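PDB 4H1X: phosphate-binding protein pstS 2 from Streptococcus pneumoniae, which probably serves as the solute-binding component of the PstSACB ABC transporter, capturing phosphate for import into the cell. Local coordinates for residues Gln103-Val109 / His224-Asp230; Lys157-Ser163 / Ala205-Ser211. All blocks are in the same frame, centred on the assembly; numbering follows the deposited sequence. Where two conformers were deposited one is given.

Contact 1: residues Gln103-Val109 / His224-Asp230; sequences QRPFNIV and HDAIALD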
loop_
_atom_site.group_PDB
_atom_site.type_symbol
_atom_site.label_atom_id
_atom_site.label_comp_id
_atom_site.label_asym_id
_atom_site.label_seq_id
_atom_site.Cartn_x
_atom_site.Cartn_y
_atom_site.Cartn_z
ATOM N N GLN A 103 6.342 -1.860 4.883
ATOM C CA GLN A 103 5.203 -0.948 4.914
ATOM C C GLN A 103 5.494 0.223 4.020
ATOM O O GLN A 103 6.662 0.528 3.705
ATOM C CB GLN A 103 4.927 -0.454 6.353
ATOM C CG GLN A 103 6.105 0.328 6.968
ATOM C CD GLN A 103 5.712 1.065 8.212
ATOM O OE1 GLN A 103 5.027 2.103 8.170
ATOM N NE2 GLN A 103 6.099 0.522 9.351
ATOM N N ARG A 104 4.420 0.883 3.602
ATOM C CA ARG A 104 4.530 2.063 2.773
ATOM C C ARG A 104 3.397 3.007 3.114
ATOM O O ARG A 104 2.299 2.558 3.485
ATOM C CB ARG A 104 4.503 1.701 1.274
ATOM C CG ARG A 104 3.273 0.880 0.892
ATOM C CD ARG A 104 3.097 0.735 -0.588
ATOM N NE ARG A 104 1.961 -0.134 -0.880
ATOM C CZ ARG A 104 1.443 -0.304 -2.086
ATOM N NH1 ARG A 104 1.954 0.335 -3.132
ATOM N NH2 ARG A 104 0.393 -1.090 -2.256
ATOM N N PRO A 105 3.626 4.316 2.939
ATOM C CA PRO A 105 2.538 5.262 3.189
ATOM C C PRO A 105 1.635 5.402 1.973
ATOM O O PRO A 105 2.096 5.240 0.823
ATOM C CB PRO A 105 3.285 6.573 3.452
ATOM C CG PRO A 105 4.526 6.475 2.573
ATOM C CD PRO A 105 4.878 5.001 2.526
ATOM N N PHE A 106 0.358 5.726 2.221
ATOM C CA PHE A 106 -0.557 6.165 1.183
ATOM C C PHE A 106 -0.683 7.661 1.382
ATOM O O PHE A 106 -1.329 8.116 2.342
ATOM C CB PHE A 106 -1.913 5.471 1.232
ATOM C CG PHE A 106 -1.998 4.048 0.728
ATOM C CD1 PHE A 106 -0.857 3.375 0.287
ATOM C CD2 PHE A 106 -3.230 3.411 0.614
ATOM C CE1 PHE A 106 -0.949 2.077 -0.241
ATOM C CE2 PHE A 106 -3.318 2.111 0.090
ATOM C CZ PHE A 106 -2.173 1.445 -0.305
ATOM N N ASN A 107 0.085 8.408 0.587
ATOM C CA ASN A 107 0.095 9.855 0.650
ATOM C C ASN A 107 -0.868 10.472 -0.343
ATOM O O ASN A 107 -1.005 9.997 -1.475
ATOM C CB ASN A 107 1.507 10.383 0.331
ATOM C CG ASN A 107 2.479 10.181 1.459
ATOM O OD1 ASN A 107 2.166 10.416 2.625
ATOM N ND2 ASN A 107 3.670 9.735 1.141
ATOM N N ILE A 108 -1.457 11.575 0.080
ATOM C CA ILE A 108 -2.197 12.515 -0.756
ATOM C C ILE A 108 -1.305 13.765 -0.822
ATOM O O ILE A 108 -0.569 14.065 0.143
ATOM C CB ILE A 108 -3.632 12.822 -0.273
ATOM C CG1 ILE A 108 -3.637 13.415 1.170
ATOM C CG2 ILE A 108 -4.516 11.585 -0.424
ATOM C CD1 ILE A 108 -4.899 14.024 1.611
ATOM N N VAL A 109 -1.289 14.428 -1.974
ATOM C CA VAL A 109 -0.456 15.601 -2.181
ATOM C C VAL A 109 -1.325 16.697 -2.775
ATOM O O VAL A 109 -2.246 16.397 -3.528
ATOM C CB VAL A 109 0.805 15.339 -3.053
ATOM C CG1 VAL A 109 1.651 14.197 -2.490
ATOM C CG2 VAL A 109 0.441 15.041 -4.503
ATOM N N HIS A 224 2.431 17.000 1.422
ATOM C CA HIS A 224 2.022 15.593 1.377
ATOM C C HIS A 224 1.531 15.219 2.759
ATOM O O HIS A 224 1.969 15.795 3.768
ATOM C CB HIS A 224 3.129 14.640 0.893
ATOM C CG HIS A 224 4.258 14.494 1.858
ATOM N ND1 HIS A 224 5.367 15.324 1.802
ATOM C CD2 HIS A 224 4.420 13.616 2.873
ATOM C CE1 HIS A 224 6.169 14.915 2.771
ATOM N NE2 HIS A 224 5.636 13.902 3.450
ATOM N N ASP A 225 0.617 14.268 2.805
ATOM C CA ASP A 225 -0.007 13.839 4.039
ATOM C C ASP A 225 -0.334 12.346 3.959
ATOM O O ASP A 225 -0.979 11.912 3.002
ATOM C CB ASP A 225 -1.283 14.675 4.202
ATOM C CG ASP A 225 -2.191 14.241 5.315
ATOM O OD1 ASP A 225 -1.734 14.230 6.482
ATOM O OD2 ASP A 225 -3.371 13.939 5.027
ATOM N N ALA A 226 0.116 11.556 4.950
ATOM C CA ALA A 226 -0.174 10.111 4.924
ATOM C C ALA A 226 -1.575 9.848 5.485
ATOM O O ALA A 226 -1.807 10.027 6.684
ATOM C CB ALA A 226 0.880 9.336 5.707
ATOM N N ILE A 227 -2.505 9.433 4.619
ATOM C CA ILE A 227 -3.892 9.135 5.001
ATOM C C ILE A 227 -4.001 7.693 5.521
ATOM O O ILE A 227 -4.981 7.347 6.157
ATOM C CB ILE A 227 -4.898 9.402 3.854
ATOM C CG1 ILE A 227 -4.672 8.480 2.639
ATOM C CG2 ILE A 227 -4.895 10.876 3.477
ATOM C CD1 ILE A 227 -5.866 8.411 1.577
ATOM N N ALA A 228 -3.004 6.863 5.248
ATOM C CA ALA A 228 -2.991 5.470 5.691
ATOM C C ALA A 228 -1.602 4.890 5.585
ATOM O O ALA A 228 -0.784 5.366 4.779
ATOM C CB ALA A 228 -3.944 4.629 4.836
ATOM N N LEU A 229 -1.358 3.830 6.359
ATOM C CA LEU A 229 -0.141 3.030 6.267
ATOM C C LEU A 229 -0.557 1.667 5.793
ATOM O O LEU A 229 -1.535 1.091 6.296
ATOM C CB LEU A 229 0.639 2.951 7.588
ATOM C CG LEU A 229 1.119 4.274 8.183
ATOM C CD1 LEU A 229 1.852 4.010 9.486
ATOM C CD2 LEU A 229 2.018 5.025 7.217
ATOM N N ASP A 230 0.122 1.189 4.767
ATOM C CA ASP A 230 -0.191 -0.097 4.190
ATOM C C ASP A 230 0.940 -1.044 4.500
ATOM O O ASP A 230 2.025 -0.889 3.948
ATOM C CB ASP A 230 -0.407 0.041 2.670
ATOM C CG ASP A 230 -0.660 -1.279 1.961
ATOM O OD1 ASP A 230 -1.525 -2.066 2.443
ATOM O OD2 ASP A 230 0.024 -1.544 0.949
#
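Six main-chain hydrogen bonds join Q103-V109 to H224-D230 as antiparallel strands, their short axes 146-147° apart in direction. R104 and D230 form a reciprocal pair (R104 N to D230 O 3.0 Å, D230 N to R104 O 2.9 Å), as do I108 and D225 (I108 N to D225 O 3.0 Å, D225 N to I108 O 2.9 Å). Between these pairs, F106 splits its two bonds over neighbouring residues: F106 N donates to A228 O at 2.8 Å, whereas F106 O accepts I227 N at 2.9 Å. With I227 and A228 both opposite F106, this is a classic beta bulge, and the chain turns a corner at I227. In the two-lobed fold of periplasmic binding proteins, these strands run between the lobes, consistent with a hinge. The R104 guanidinium makes a salt bridge to D230: NE and NH2 both donate to D230 OD2 (3.0 and 3.3 Å), NH1 is hydrogen-bonded to S165 OG, and the R104 side chain lies about 4 Å from a bound citrate, probably from the crystallisation liquor. Other polar ends are satisfied outside the pair: Q103 NE2 by the carbonyls of V95 and Y100, N107 ND2 by R212 O, and D225 OD2 by H126.

Contact 2: residues Lys157-Ser163 / Ala205-Ser211; sequences KLSVVGS and ADIGMVS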
loop_
_atom_site.group_PDB
_atom_site.type_symbol
_atom_site.label_atom_id
_atom_site.label_comp_id
_atom_site.label_asym_id
_atom_site.label_seq_id
_atom_site.Cartn_x
_atom_site.Cartn_y
_atom_site.Cartn_z
ATOM N N LYS A 157 -16.740 19.859 -8.675
ATOM C CA LYS A 157 -16.046 18.647 -9.098
ATOM C C LYS A 157 -14.626 18.629 -8.557
ATOM O O LYS A 157 -13.957 19.665 -8.509
ATOM C CB LYS A 157 -16.036 18.530 -10.638
ATOM C CG LYS A 157 -15.393 17.240 -11.183
ATOM C CD LYS A 157 -14.939 17.372 -12.633
ATOM C CE LYS A 157 -13.520 16.882 -12.850
ATOM N NZ LYS A 157 -12.516 17.971 -12.669
ATOM N N LEU A 158 -14.161 17.428 -8.193
ATOM C CA LEU A 158 -12.813 17.193 -7.735
ATOM C C LEU A 158 -12.175 16.160 -8.611
ATOM O O LEU A 158 -12.830 15.169 -8.993
ATOM C CB LEU A 158 -12.767 16.702 -6.286
ATOM C CG LEU A 158 -12.873 17.766 -5.228
ATOM C CD1 LEU A 158 -12.954 17.124 -3.863
ATOM C CD2 LEU A 158 -11.686 18.725 -5.299
ATOM N N SER A 159 -10.904 16.385 -8.941
ATOM C CA SER A 159 -10.123 15.417 -9.711
ATOM C C SER A 159 -9.003 14.919 -8.822
ATOM O O SER A 159 -8.186 15.721 -8.334
ATOM C CB SER A 159 -9.580 16.042 -10.993
ATOM O OG SER A 159 -8.766 15.092 -11.667
ATOM N N VAL A 160 -8.980 13.610 -8.577
ATOM C CA VAL A 160 -7.974 12.968 -7.716
ATOM C C VAL A 160 -7.200 11.992 -8.606
ATOM O O VAL A 160 -7.811 11.146 -9.260
ATOM C CB VAL A 160 -8.589 12.300 -6.452
ATOM C CG1 VAL A 160 -7.475 11.764 -5.559
ATOM C CG2 VAL A 160 -9.464 13.290 -5.662
ATOM N N VAL A 161 -5.875 12.167 -8.723
ATOM C CA VAL A 161 -5.094 11.397 -9.684
ATOM C C VAL A 161 -3.863 10.763 -9.081
ATOM O O VAL A 161 -3.174 11.431 -8.313
ATOM C CB VAL A 161 -4.650 12.362 -10.835
ATOM C CG1 VAL A 161 -3.726 11.665 -11.838
ATOM C CG2 VAL A 161 -5.865 13.004 -11.542
ATOM N N GLY A 162 -3.521 9.542 -9.520
ATOM C CA GLY A 162 -2.254 8.971 -9.086
ATOM C C GLY A 162 -2.162 7.477 -8.937
ATOM O O GLY A 162 -2.793 6.721 -9.684
ATOM N N SER A 163 -1.466 7.066 -7.882
ATOM C CA SER A 163 -1.144 5.660 -7.603
ATOM C C SER A 163 -2.355 4.740 -7.631
ATOM O O SER A 163 -3.357 5.004 -6.962
ATOM C CB SER A 163 -0.464 5.537 -6.245
ATOM O OG SER A 163 -0.239 4.173 -5.944
ATOM N N ALA A 205 -5.094 18.121 -11.720
ATOM C CA ALA A 205 -5.660 17.375 -10.603
ATOM C C ALA A 205 -5.693 18.287 -9.413
ATOM O O ALA A 205 -4.748 19.060 -9.197
ATOM C CB ALA A 205 -4.816 16.152 -10.281
ATOM N N ASP A 206 -6.727 18.148 -8.599
ATOM C CA ASP A 206 -6.830 18.900 -7.366
ATOM C C ASP A 206 -5.950 18.229 -6.301
ATOM O O ASP A 206 -5.318 18.902 -5.496
ATOM C CB ASP A 206 -8.295 18.982 -6.937
ATOM C CG ASP A 206 -9.176 19.650 -7.997
ATOM O OD1 ASP A 206 -8.919 20.814 -8.331
ATOM O OD2 ASP A 206 -10.057 18.964 -8.561
ATOM N N ILE A 207 -5.989 16.892 -6.262
ATOM C CA ILE A 207 -5.257 16.111 -5.260
ATOM C C ILE A 207 -4.549 14.959 -5.969
ATOM O O ILE A 207 -5.136 14.330 -6.868
ATOM C CB ILE A 207 -6.255 15.582 -4.188
ATOM C CG1 ILE A 207 -6.971 16.764 -3.455
ATOM C CG2 ILE A 207 -5.562 14.686 -3.145
ATOM C CD1 ILE A 207 -8.274 16.353 -2.685
ATOM N N GLY A 208 -3.327 14.688 -5.536
ATOM C CA GLY A 208 -2.539 13.577 -6.062
ATOM C C GLY A 208 -2.441 12.462 -5.046
ATOM O O GLY A 208 -2.500 12.717 -3.836
HETATM N N MSE A 209 -2.281 11.225 -5.533
HETATM C CA MSE A 209 -2.140 10.017 -4.719
HETATM C C MSE A 209 -0.780 9.412 -5.007
HETATM O O MSE A 209 -0.464 9.132 -6.164
HETATM C CB MSE A 209 -3.233 8.972 -5.002
HETATM C CG MSE A 209 -4.648 9.506 -4.956
HETATM SE SE MSE A 209 -5.911 8.058 -5.412
HETATM C CE MSE A 209 -5.559 7.823 -7.312
ATOM N N VAL A 210 0.017 9.229 -3.962
ATOM C CA VAL A 210 1.414 8.768 -4.041
ATOM C C VAL A 210 1.589 7.665 -3.001
ATOM O O VAL A 210 1.422 7.930 -1.818
ATOM C CB VAL A 210 2.374 9.981 -3.819
ATOM C CG1 VAL A 210 3.842 9.530 -3.822
ATOM C CG2 VAL A 210 2.144 11.078 -4.874
ATOM N N SER A 211 1.920 6.431 -3.424
ATOM C CA SER A 211 2.025 5.304 -2.470
ATOM C C SER A 211 3.483 5.050 -2.030
ATOM O O SER A 211 3.902 3.902 -1.861
ATOM C CB SER A 211 1.428 4.042 -3.097
ATOM O OG SER A 211 1.946 3.907 -4.413
#
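The shortest polar contacts, both 2.7 Å, lie at the two ends of this parallel pairing: S159 N donates to D206 OD2, and S163 OG is hydrogen-bonded to S211 OG. S159 O accepts both D206 N (2.8 Å) and I207 N (3.2 Å). The bonds then alternate from strand to strand, V161 N to I207 O, M209 N to V161 O and S163 N to M209 O each measuring 2.9 Å, while the strand axes diverge by 26°. G162, with phi/psi of 149/-140°, has no room for a side chain: a CB would fall 2.2 Å from M209 O. Around this backbone, V160 CG1 packs on CG of selenomethionine M209 at 3.7 Å, and V161 CG2 meets A205 CB at 3.5 Å. Strand 183-190 hydrogen-bonds parallel to the other edge of 155-162, so this part of a mixed sheet is parallel and linked through helices 164-180 and 193-202. Helices 116-126 and 164-180 cover the side bearing L158, V160 and I207, whereas A205 and V210 pack against helix 193-202.

How the contacts relate
From the N terminus, after the strands and helices of residues 12-96, the chain reaches strand 103-110 and leaves it through helices 116-126 and 128-136. Strand 155-162, helix 164-180, strand 183-190 and helix 193-202 follow, and strand 207-210 returns beside 155-162, so contact 2 closes a loop with 41 residues between its segments. Contact 1 closes only at 224-230, after 114 intervening residues, and therefore encloses contact 2. The contacts, their centres about 13 Å apart, belong to one sheet: N107 N to V210 O and V109 N to G208 O, both 2.8 Å, are probable hydrogen bonds. Strand 103-110 thus lies between 207-210 and 223-236, tying the parallel strands of contact 2 to the long strand of contact 1.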